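Local coordinates for protein oxidoreductase, NAD-binding (Acidithiobacillus ferrooxidans, PDB 7BVJ) that catalyses the NAD(+)-dependent oxidation of the glucosamine 3-position of UDP-N-acetylglucosamine to a ketone, a step in making the diamino sugar of lipid A, at residues D156-D167 / V296-V307. Numbering follows the deposited sequence.
Sequences DVIMDLMIHDLD and VLAAALQVRVAV
M159 packs on A300 where two helices, 157-173 and 290-312, meet against the large mixed β-sheet of a Gfo/Idh/MocA oxidoreductase; I158, M159 and A300 interlock knobs-into-holes, and V296, M159 and I158 each bury more surface than any other residue here. The axes of the two short segments come within 9.3 Å, with 123° between their directions. At one end V296 pushes CG2 into the backbone of the other helix, 3.4 Å from D167 N, while CG1 of I163 comes across the same methyl at about a right angle. M159 fills a hole formed by L297, A300, L301 and R304. Its chain bends at chi2 (-58°) and chi3, which lays SD 3.7 Å from A300 CB and brings CE to L297 CD1. A300 is itself a knob, set among I158, M159, I163 and L166. On the side nearer the sheet, I158 spreads its two branches: CG2 rests 3.5 Å from A300 O, and CD1 reaches V303 CG1 and, tip to tip, V307 CG2. D156 N-caps its own helix, OD1 accepting a nearly straight bond from M159 N, and its OD2 forms a hydrogen-bonded salt bridge with R304 NH1. With an alanine in place of D156, the helix start would probably lose its cap and the R304 guanidinium its carboxylate mate. M159 SD lies over one face of this guanidinium, offset toward its rim; NH1 meets D156 OD2 on the syn side at 2.9 Å, 31° out of the carboxylate plane, while OD2 stays close to the guanidinium plane.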
loop_
_atom_site.group_PDB
_atom_site.type_symbol
_atom_site.label_atom_id
_atom_site.label_comp_id
_atom_site.label_asym_id
_atom_site.label_seq_id
_atom_site.Cartn_x
_atom_site.Cartn_y
_atom_site.Cartn_z
ATOM N N ASP A 156 -11.439 3.716 -6.258
ATOM C CA ASP A 156 -12.140 3.953 -4.998
ATOM C C ASP A 156 -11.319 4.950 -4.188
ATOM O O ASP A 156 -10.208 4.644 -3.747
ATOM C CB ASP A 156 -12.359 2.644 -4.242
ATOM C CG ASP A 156 -13.249 2.802 -3.016
ATOM O OD1 ASP A 156 -12.996 3.699 -2.164
ATOM O OD2 ASP A 156 -14.201 2.001 -2.893
ATOM N N VAL A 157 -11.872 6.143 -3.994
ATOM C CA VAL A 157 -11.135 7.255 -3.398
ATOM C C VAL A 157 -10.574 6.892 -2.020
ATOM O O VAL A 157 -9.475 7.315 -1.662
ATOM C CB VAL A 157 -12.061 8.492 -3.384
ATOM C CG1 VAL A 157 -11.746 9.455 -2.289
ATOM C CG2 VAL A 157 -11.976 9.183 -4.757
ATOM N N ILE A 158 -11.291 6.080 -1.248
ATOM C CA ILE A 158 -10.809 5.647 0.059
ATOM C C ILE A 158 -9.934 4.402 -0.050
ATOM O O ILE A 158 -8.802 4.387 0.447
ATOM C CB ILE A 158 -12.004 5.404 1.003
ATOM C CG1 ILE A 158 -12.929 6.620 1.009
ATOM C CG2 ILE A 158 -11.513 5.117 2.411
ATOM C CD1 ILE A 158 -12.195 7.896 1.416
ATOM N N MET A 159 -10.443 3.346 -0.709
ATOM C CA MET A 159 -9.778 2.043 -0.731
ATOM C C MET A 159 -8.572 1.991 -1.665
ATOM O O MET A 159 -7.693 1.141 -1.476
ATOM C CB MET A 159 -10.771 0.939 -1.125
ATOM C CG MET A 159 -12.031 0.843 -0.251
ATOM S SD MET A 159 -11.770 0.566 1.522
ATOM C CE MET A 159 -10.441 -0.625 1.447
ATOM N N ASP A 160 -8.498 2.871 -2.665
ATOM C CA ASP A 160 -7.377 2.866 -3.594
ATOM C C ASP A 160 -6.428 4.049 -3.442
ATOM O O ASP A 160 -5.317 3.977 -3.966
ATOM C CB ASP A 160 -7.883 2.829 -5.048
ATOM C CG ASP A 160 -8.789 1.634 -5.326
ATOM O OD1 ASP A 160 -8.441 0.501 -4.921
ATOM O OD2 ASP A 160 -9.865 1.835 -5.932
ATOM N N LEU A 161 -6.847 5.147 -2.800
ATOM C CA LEU A 161 -5.979 6.301 -2.584
ATOM C C LEU A 161 -5.720 6.548 -1.106
ATOM O O LEU A 161 -4.566 6.492 -0.664
ATOM C CB LEU A 161 -6.591 7.566 -3.204
ATOM C CG LEU A 161 -6.910 7.633 -4.690
ATOM C CD1 LEU A 161 -7.555 8.965 -5.001
ATOM C CD2 LEU A 161 -5.635 7.450 -5.509
ATOM N N MET A 162 -6.770 6.774 -0.318
ATOM C CA MET A 162 -6.569 7.230 1.050
ATOM C C MET A 162 -5.938 6.150 1.909
ATOM O O MET A 162 -5.242 6.459 2.888
ATOM C CB MET A 162 -7.890 7.680 1.668
ATOM C CG MET A 162 -7.675 8.586 2.864
ATOM S SD MET A 162 -9.146 8.892 3.821
ATOM C CE MET A 162 -9.951 10.191 2.856
ATOM N N ILE A 163 -6.144 4.889 1.534
ATOM C CA ILE A 163 -5.659 3.773 2.337
ATOM C C ILE A 163 -4.149 3.833 2.515
ATOM O O ILE A 163 -3.626 3.342 3.522
ATOM C CB ILE A 163 -6.105 2.448 1.694
ATOM C CG1 ILE A 163 -5.952 1.291 2.681
ATOM C CG2 ILE A 163 -5.313 2.193 0.427
ATOM C CD1 ILE A 163 -6.758 0.092 2.328
ATOM N N HIS A 164 -3.431 4.470 1.579
ATOM C CA HIS A 164 -1.986 4.664 1.742
ATOM C C HIS A 164 -1.674 5.448 3.003
ATOM O O HIS A 164 -0.862 5.025 3.841
ATOM C CB HIS A 164 -1.403 5.407 0.539
ATOM C CG HIS A 164 -1.369 4.593 -0.717
ATOM N ND1 HIS A 164 -0.727 3.376 -0.795
ATOM C CD2 HIS A 164 -1.899 4.821 -1.944
ATOM C CE1 HIS A 164 -0.855 2.891 -2.017
ATOM N NE2 HIS A 164 -1.565 3.745 -2.732
ATOM N N ASP A 165 -2.304 6.611 3.144
ATOM C CA ASP A 165 -1.998 7.476 4.270
ATOM C C ASP A 165 -2.676 7.004 5.545
ATOM O O ASP A 165 -2.123 7.192 6.633
ATOM C CB ASP A 165 -2.375 8.907 3.913
ATOM C CG ASP A 165 -1.701 9.355 2.626
ATOM O OD1 ASP A 165 -0.461 9.227 2.553
ATOM O OD2 ASP A 165 -2.405 9.782 1.680
ATOM N N LEU A 166 -3.827 6.343 5.441
ATOM C CA LEU A 166 -4.353 5.644 6.609
ATOM C C LEU A 166 -3.340 4.631 7.136
ATOM O O LEU A 166 -3.083 4.569 8.348
ATOM C CB LEU A 166 -5.682 4.974 6.267
ATOM C CG LEU A 166 -6.852 5.954 6.050
ATOM C CD1 LEU A 166 -8.030 5.313 5.278
ATOM C CD2 LEU A 166 -7.342 6.544 7.387
ATOM N N ASP A 167 -2.724 3.851 6.236
ATOM C CA ASP A 167 -1.755 2.853 6.667
ATOM C C ASP A 167 -0.526 3.510 7.281
ATOM O O ASP A 167 -0.036 3.065 8.323
ATOM C CB ASP A 167 -1.358 1.969 5.489
ATOM C CG ASP A 167 -0.273 0.972 5.856
ATOM O OD1 ASP A 167 -0.465 0.218 6.843
ATOM O OD2 ASP A 167 0.773 0.958 5.161
ATOM N N VAL A 296 -5.444 -1.692 8.568
ATOM C CA VAL A 296 -5.740 -0.523 7.694
ATOM C C VAL A 296 -7.053 -0.756 6.942
ATOM O O VAL A 296 -7.720 0.210 6.708
ATOM C CB VAL A 296 -4.581 -0.059 6.788
ATOM C CG1 VAL A 296 -4.113 -1.073 5.787
ATOM C CG2 VAL A 296 -4.908 1.247 6.120
ATOM N N LEU A 297 -7.353 -1.998 6.562
ATOM C CA LEU A 297 -8.601 -2.292 5.859
ATOM C C LEU A 297 -9.819 -1.936 6.706
ATOM O O LEU A 297 -10.785 -1.356 6.197
ATOM C CB LEU A 297 -8.655 -3.769 5.459
ATOM C CG LEU A 297 -9.982 -4.219 4.833
ATOM C CD1 LEU A 297 -10.153 -3.666 3.424
ATOM C CD2 LEU A 297 -10.128 -5.730 4.828
ATOM N N ALA A 298 -9.792 -2.293 7.994
ATOM C CA ALA A 298 -10.883 -1.940 8.905
ATOM C C ALA A 298 -11.008 -0.426 9.062
ATOM O O ALA A 298 -12.120 0.123 9.035
ATOM C CB ALA A 298 -10.666 -2.604 10.271
ATOM N N ALA A 299 -9.877 0.271 9.204
ATOM C CA ALA A 299 -9.937 1.732 9.243
ATOM C C ALA A 299 -10.531 2.312 7.957
ATOM O O ALA A 299 -11.336 3.258 7.990
ATOM C CB ALA A 299 -8.539 2.302 9.489
ATOM N N ALA A 300 -10.115 1.786 6.810
ATOM C CA ALA A 300 -10.573 2.351 5.554
ATOM C C ALA A 300 -12.061 2.114 5.385
ATOM O O ALA A 300 -12.778 2.988 4.897
ATOM C CB ALA A 300 -9.794 1.769 4.384
ATOM N N LEU A 301 -12.546 0.950 5.811
ATOM C CA LEU A 301 -13.980 0.703 5.751
ATOM C C LEU A 301 -14.737 1.658 6.675
ATOM O O LEU A 301 -15.805 2.162 6.315
ATOM C CB LEU A 301 -14.266 -0.766 6.075
ATOM C CG LEU A 301 -13.767 -1.777 5.024
ATOM C CD1 LEU A 301 -13.824 -3.190 5.587
ATOM C CD2 LEU A 301 -14.588 -1.707 3.738
ATOM N N GLN A 302 -14.189 1.949 7.857
ATOM C CA GLN A 302 -14.818 2.969 8.706
ATOM C C GLN A 302 -14.910 4.311 7.985
ATOM O O GLN A 302 -15.971 4.960 7.969
ATOM C CB GLN A 302 -14.048 3.113 10.008
ATOM C CG GLN A 302 -14.672 2.345 11.163
ATOM C CD GLN A 302 -14.231 2.889 12.518
ATOM O OE1 GLN A 302 -15.007 3.557 13.209
ATOM N NE2 GLN A 302 -12.978 2.613 12.899
ATOM N N VAL A 303 -13.810 4.732 7.356
ATOM C CA VAL A 303 -13.835 5.993 6.624
ATOM C C VAL A 303 -14.892 5.948 5.522
ATOM O O VAL A 303 -15.677 6.882 5.361
ATOM C CB VAL A 303 -12.446 6.332 6.052
ATOM C CG1 VAL A 303 -12.576 7.529 5.101
ATOM C CG2 VAL A 303 -11.443 6.668 7.189
ATOM N N ARG A 304 -14.906 4.873 4.730
ATOM C CA ARG A 304 -15.823 4.812 3.598
ATOM C C ARG A 304 -17.276 4.828 4.057
ATOM O O ARG A 304 -18.121 5.461 3.424
ATOM C CB ARG A 304 -15.549 3.568 2.760
ATOM C CG ARG A 304 -16.368 3.526 1.500
ATOM C CD ARG A 304 -15.835 2.488 0.543
ATOM N NE ARG A 304 -16.189 1.137 0.953
ATOM C CZ ARG A 304 -15.892 0.056 0.238
ATOM N NH1 ARG A 304 -15.241 0.179 -0.915
ATOM N NH2 ARG A 304 -16.251 -1.144 0.664
ATOM N N VAL A 305 -17.587 4.125 5.145
ATOM C CA VAL A 305 -18.942 4.148 5.661
ATOM C C VAL A 305 -19.314 5.564 6.064
ATOM O O VAL A 305 -20.423 6.039 5.779
ATOM C CB VAL A 305 -19.084 3.164 6.838
ATOM C CG1 VAL A 305 -20.241 3.566 7.738
ATOM C CG2 VAL A 305 -19.256 1.734 6.338
ATOM N N ALA A 306 -18.385 6.270 6.713
ATOM C CA ALA A 306 -18.645 7.654 7.093
ATOM C C ALA A 306 -18.871 8.527 5.865
ATOM O O ALA A 306 -19.729 9.415 5.871
ATOM C CB ALA A 306 -17.482 8.193 7.926
ATOM N N VAL A 307 -18.091 8.297 4.809
ATOM C CA VAL A 307 -18.200 9.112 3.601
ATOM C C VAL A 307 -19.551 8.884 2.938
ATOM O O VAL A 307 -20.269 9.835 2.600
ATOM C CB VAL A 307 -17.047 8.804 2.627
ATOM C CG1 VAL A 307 -17.340 9.416 1.281
ATOM C CG2 VAL A 307 -15.675 9.299 3.173
#